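Local structure of SAM-dependent O-methyltransferase (1O54) at the interface of chains A and B. The protein transfers methyl groups from S-adenosyl-L-methionine, acting as a SAM-dependent O-methyltransferase of the TRM61 family, and assembles as a dimer of dimers. Residues are numbered along the deposited sequence; one frame, centred on the assembly and turned at random. Chains: chain A/B, SAM-dependent O-methyltransferase.

Contact 1: the interface of chains A and B. Residues chain A 248-252; chain B 215-217.
A:Leu251 presents its backbone carbonyl to the start of helix 216-228 of the partner, where B:Thr216 N donates to A:Leu251 O at 2.9 Å, almost straight (175° at H) and nearly in line with the C=O bond. The side chain of B:Thr216 grips the same oxygen: with chi1 at 56° its hydroxyl OG1 is flanked by its own backbone N and C, which points it at the carbonyl of A:Leu251, and it donates to A:Leu251 O at 3.1 Å from above the carbonyl plane. An acceptor at this helix end would probably be favoured by the helix dipole as well. Crossing this hydroxyl, A:Leu251 brings CB within 3.4 Å of B:Thr216 OG1. B:Thr215 lays its methyl CG2 against the backbone of A:Arg250, 3.8 Å from CA, and turns OG1 to a water that also bonds A:Glu249 O, so loop and helix start are bridged through solvent. The amide of B:Asn217 reaches between the backbones of A:Pro248 and A:Leu251, with CG beside A:Glu249 O. As modelled it is doubtful: OD1 faces another acceptor, and ND2 faces another donor. Turning the amide over by 180° would make both pairs hydrogen bonds, joining the loop at two points. In the model, B:Asn217 OD1 lies 2.8 Å from A:Pro248 O. On the other branch, B:Asn217 ND2 lies 2.9 Å from A:Leu251 N.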
loop_
_atom_site.group_PDB
_atom_site.type_symbol
_atom_site.label_atom_id
_atom_site.label_comp_id
_atom_site.label_asym_id
_atom_site.label_seq_id
_atom_site.Cartn_x
_atom_site.Cartn_y
_atom_site.Cartn_z
ATOM N N PRO A 248 2.263 8.084 -21.259
ATOM C CA PRO A 248 3.705 7.738 -21.301
ATOM C C PRO A 248 4.623 8.836 -20.764
ATOM O O PRO A 248 5.613 8.521 -20.114
ATOM C CB PRO A 248 3.972 7.499 -22.779
ATOM C CG PRO A 248 2.630 7.186 -23.377
ATOM C CD PRO A 248 1.597 7.849 -22.558
ATOM N N GLU A 249 4.271 10.095 -21.008
ATOM C CA GLU A 249 5.101 11.230 -20.604
ATOM C C GLU A 249 4.841 11.718 -19.177
ATOM O O GLU A 249 5.553 12.581 -18.680
ATOM C CB GLU A 249 4.847 12.383 -21.556
ATOM C CG GLU A 249 5.191 12.045 -22.993
ATOM C CD GLU A 249 4.057 11.365 -23.772
ATOM O OE1 GLU A 249 2.923 11.151 -23.220
ATOM O OE2 GLU A 249 4.335 11.060 -24.964
ATOM N N ARG A 250 3.780 11.212 -18.560
ATOM C CA ARG A 250 3.356 11.661 -17.237
ATOM C C ARG A 250 2.787 10.489 -16.461
ATOM O O ARG A 250 1.642 10.517 -15.950
ATOM C CB ARG A 250 2.341 12.804 -17.382
ATOM C CG ARG A 250 2.892 14.011 -18.031
ATOM C CD ARG A 250 1.897 15.177 -18.123
ATOM N NE ARG A 250 0.767 14.852 -18.990
ATOM C CZ ARG A 250 0.803 14.843 -20.328
ATOM N NH1 ARG A 250 1.917 15.147 -20.992
ATOM N NH2 ARG A 250 -0.292 14.524 -21.011
ATOM N N LEU A 251 3.584 9.427 -16.338
ATOM C CA LEU A 251 3.140 8.215 -15.665
ATOM C C LEU A 251 3.113 8.414 -14.143
ATOM O O LEU A 251 4.122 8.760 -13.535
ATOM C CB LEU A 251 4.026 7.041 -16.050
ATOM C CG LEU A 251 3.708 5.738 -15.325
ATOM C CD1 LEU A 251 2.402 5.145 -15.794
ATOM C CD2 LEU A 251 4.876 4.800 -15.601
ATOM N N ARG A 252 1.941 8.219 -13.539
ATOM C CA ARG A 252 1.747 8.369 -12.102
ATOM C C ARG A 252 0.485 7.628 -11.686
ATOM O O ARG A 252 -0.364 7.339 -12.552
ATOM C CB ARG A 252 1.603 9.844 -11.756
ATOM C CG ARG A 252 0.394 10.501 -12.353
ATOM C CD ARG A 252 0.300 11.916 -11.886
ATOM N NE ARG A 252 -0.981 12.543 -12.145
ATOM C CZ ARG A 252 -2.062 12.452 -11.352
ATOM N NH1 ARG A 252 -2.075 11.664 -10.264
ATOM N NH2 ARG A 252 -3.156 13.133 -11.692
ATOM N N THR B 215 5.322 12.832 -11.179
ATOM C CA THR B 215 5.368 11.714 -12.133
ATOM C C THR B 215 6.696 10.948 -12.028
ATOM O O THR B 215 7.723 11.464 -11.639
ATOM C CB THR B 215 5.208 12.152 -13.571
ATOM O OG1 THR B 215 6.363 12.915 -14.009
ATOM C CG2 THR B 215 3.990 13.057 -13.764
ATOM N N THR B 216 6.654 9.712 -12.492
ATOM C CA THR B 216 7.869 8.895 -12.532
ATOM C C THR B 216 8.878 9.445 -13.546
ATOM O O THR B 216 10.098 9.412 -13.318
ATOM C CB THR B 216 7.521 7.433 -12.886
ATOM O OG1 THR B 216 6.805 7.395 -14.125
ATOM C CG2 THR B 216 6.656 6.830 -11.838
ATOM N N ASN B 217 8.394 9.994 -14.667
ATOM C CA ASN B 217 9.289 10.638 -15.645
ATOM C C ASN B 217 10.120 11.745 -15.002
ATOM O O ASN B 217 11.297 11.877 -15.223
ATOM C CB ASN B 217 8.473 11.240 -16.832
ATOM C CG ASN B 217 7.462 10.268 -17.435
ATOM O OD1 ASN B 217 7.641 9.771 -18.575
ATOM N ND2 ASN B 217 6.405 9.997 -16.711
HETATM O O HOH W 1 6.137 14.004 -16.450
#

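Contact 2: the interface of chains A and B. Residues chain A 255-258; chain B 255-257, 259.
This is an antiparallel beta interface on the two-fold axis: strand 256-258 of one subunit pairs with the same strand of the other, tying two chains of the homotetramer together. A:Met257 and B:Met257 face each other and exchange two equivalent backbone bonds, each N donating to the other's O at 3.2 Å (164° at H), a rather long pair with the donors tilted 22° from the carbonyl planes. Beyond it, B:Ala259 N donates to A:Asp255 O at 2.8 Å, approaching from above the carbonyl plane, and so extends the ladder past the strand end.

The side chains sort onto opposite faces of the pair. On one face the two methionine chains run alongside each other in the same direction. Their first torsion (chi1 58°) holds CG over the backbone, standing the chain up from the strand, and brings A:Met257 CG to 3.6 Å from B:Met257 CG. The thioether of A:Met257 then packs on the methyl of B:Ala259, SD to CB 3.6 Å.

On the other face the arginines reach across the axis. Each bends at chi3: A:Arg256 lays a face of its guanidinium over B:Met257 O, and B:Arg256 does the same over A:Met257 O, with the oxygen under the centre of the plane. The guanidinium groups are neighbours, and the carbonyl oxygens beneath them may ease the repulsion between like charges. B:Arg256 also crosses A:Val258, where NH1 meets CG2 at 3.4 Å, while A:Arg256 NE stands 4.7 Å from B:Arg256 NE.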
loop_
_atom_site.group_PDB
_atom_site.type_symbol
_atom_site.label_atom_id
_atom_site.label_comp_id
_atom_site.label_asym_id
_atom_site.label_seq_id
_atom_site.Cartn_x
_atom_site.Cartn_y
_atom_site.Cartn_z
ATOM N N ASP A 255 -5.456 9.478 -8.844
ATOM C CA ASP A 255 -5.546 10.267 -7.593
ATOM C C ASP A 255 -6.148 9.476 -6.436
ATOM O O ASP A 255 -5.730 9.636 -5.288
ATOM C CB ASP A 255 -6.415 11.524 -7.771
ATOM C CG ASP A 255 -5.885 12.475 -8.822
ATOM O OD1 ASP A 255 -6.226 13.686 -8.762
ATOM O OD2 ASP A 255 -5.152 12.102 -9.762
ATOM N N ARG A 256 -7.158 8.657 -6.737
ATOM C CA ARG A 256 -7.876 7.898 -5.711
ATOM C C ARG A 256 -8.069 6.420 -6.080
ATOM O O ARG A 256 -8.214 6.086 -7.251
ATOM C CB ARG A 256 -9.223 8.562 -5.456
ATOM C CG ARG A 256 -9.091 9.981 -4.872
ATOM C CD ARG A 256 -10.353 10.499 -4.195
ATOM N NE ARG A 256 -10.744 9.651 -3.065
ATOM C CZ ARG A 256 -10.278 9.769 -1.823
ATOM N NH1 ARG A 256 -9.369 10.689 -1.508
ATOM N NH2 ARG A 256 -10.719 8.940 -0.886
ATOM N N MET A 257 -8.067 5.546 -5.070
ATOM C CA MET A 257 -8.138 4.085 -5.288
ATOM C C MET A 257 -9.086 3.452 -4.277
ATOM O O MET A 257 -9.530 4.119 -3.329
ATOM C CB MET A 257 -6.747 3.438 -5.162
ATOM C CG MET A 257 -6.076 3.670 -3.806
ATOM S SD MET A 257 -4.325 3.143 -3.731
ATOM C CE MET A 257 -4.486 1.400 -3.062
ATOM N N VAL A 258 -9.423 2.180 -4.490
ATOM C CA VAL A 258 -10.130 1.398 -3.455
ATOM C C VAL A 258 -9.156 1.077 -2.342
ATOM O O VAL A 258 -8.066 0.579 -2.613
ATOM C CB VAL A 258 -10.699 0.080 -3.999
ATOM C CG1 VAL A 258 -11.241 -0.815 -2.850
ATOM C CG2 VAL A 258 -11.791 0.370 -5.034
ATOM N N ASP B 255 -13.514 2.878 2.625
ATOM C CA ASP B 255 -13.678 2.254 1.291
ATOM C C ASP B 255 -12.693 2.796 0.259
ATOM O O ASP B 255 -12.211 2.049 -0.593
ATOM C CB ASP B 255 -15.089 2.482 0.721
ATOM C CG ASP B 255 -16.185 1.900 1.587
ATOM O OD1 ASP B 255 -17.293 1.633 1.052
ATOM O OD2 ASP B 255 -16.046 1.705 2.812
ATOM N N ARG B 256 -12.434 4.104 0.314
ATOM C CA ARG B 256 -11.569 4.767 -0.664
ATOM C C ARG B 256 -10.530 5.694 -0.017
ATOM O O ARG B 256 -10.791 6.293 1.020
ATOM C CB ARG B 256 -12.437 5.546 -1.645
ATOM C CG ARG B 256 -13.353 4.638 -2.486
ATOM C CD ARG B 256 -13.890 5.292 -3.753
ATOM N NE ARG B 256 -12.804 5.687 -4.655
ATOM C CZ ARG B 256 -12.231 4.892 -5.556
ATOM N NH1 ARG B 256 -12.601 3.620 -5.694
ATOM N NH2 ARG B 256 -11.260 5.375 -6.319
ATOM N N MET B 257 -9.354 5.800 -0.641
ATOM C CA MET B 257 -8.226 6.573 -0.076
ATOM C C MET B 257 -7.544 7.380 -1.175
ATOM O O MET B 257 -7.842 7.196 -2.367
ATOM C CB MET B 257 -7.196 5.643 0.591
ATOM C CG MET B 257 -6.608 4.591 -0.352
ATOM S SD MET B 257 -5.592 3.317 0.480
ATOM C CE MET B 257 -3.873 4.045 0.322
ATOM N N ALA B 259 -4.539 7.828 -3.522
ATOM C CA ALA B 259 -3.587 6.863 -4.085
ATOM C C ALA B 259 -2.216 7.473 -4.314
ATOM O O ALA B 259 -1.256 6.705 -4.452
ATOM C CB ALA B 259 -4.093 6.294 -5.400
#

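The C-alpha centres of contact 1 and contact 2 lie about 19 Å apart, and both draw on one stretch of chain A, the segment that runs between strands 234-245 and 263-269. Its loop and strand 252-253 serve contact 1, and its strand 256-258 serves contact 2. Chain B supplies B:Thr215 and the start of helix 216-228 to contact 1, and its own copy of strand 256-258 to contact 2. Contact 1 recurs at a distance with the chains exchanged, whereas contact 2 is centred on the axis and its off-axis bonds are repeated across it. This segment of each subunit thus meets the partner at both places, which probably stabilises the dimer.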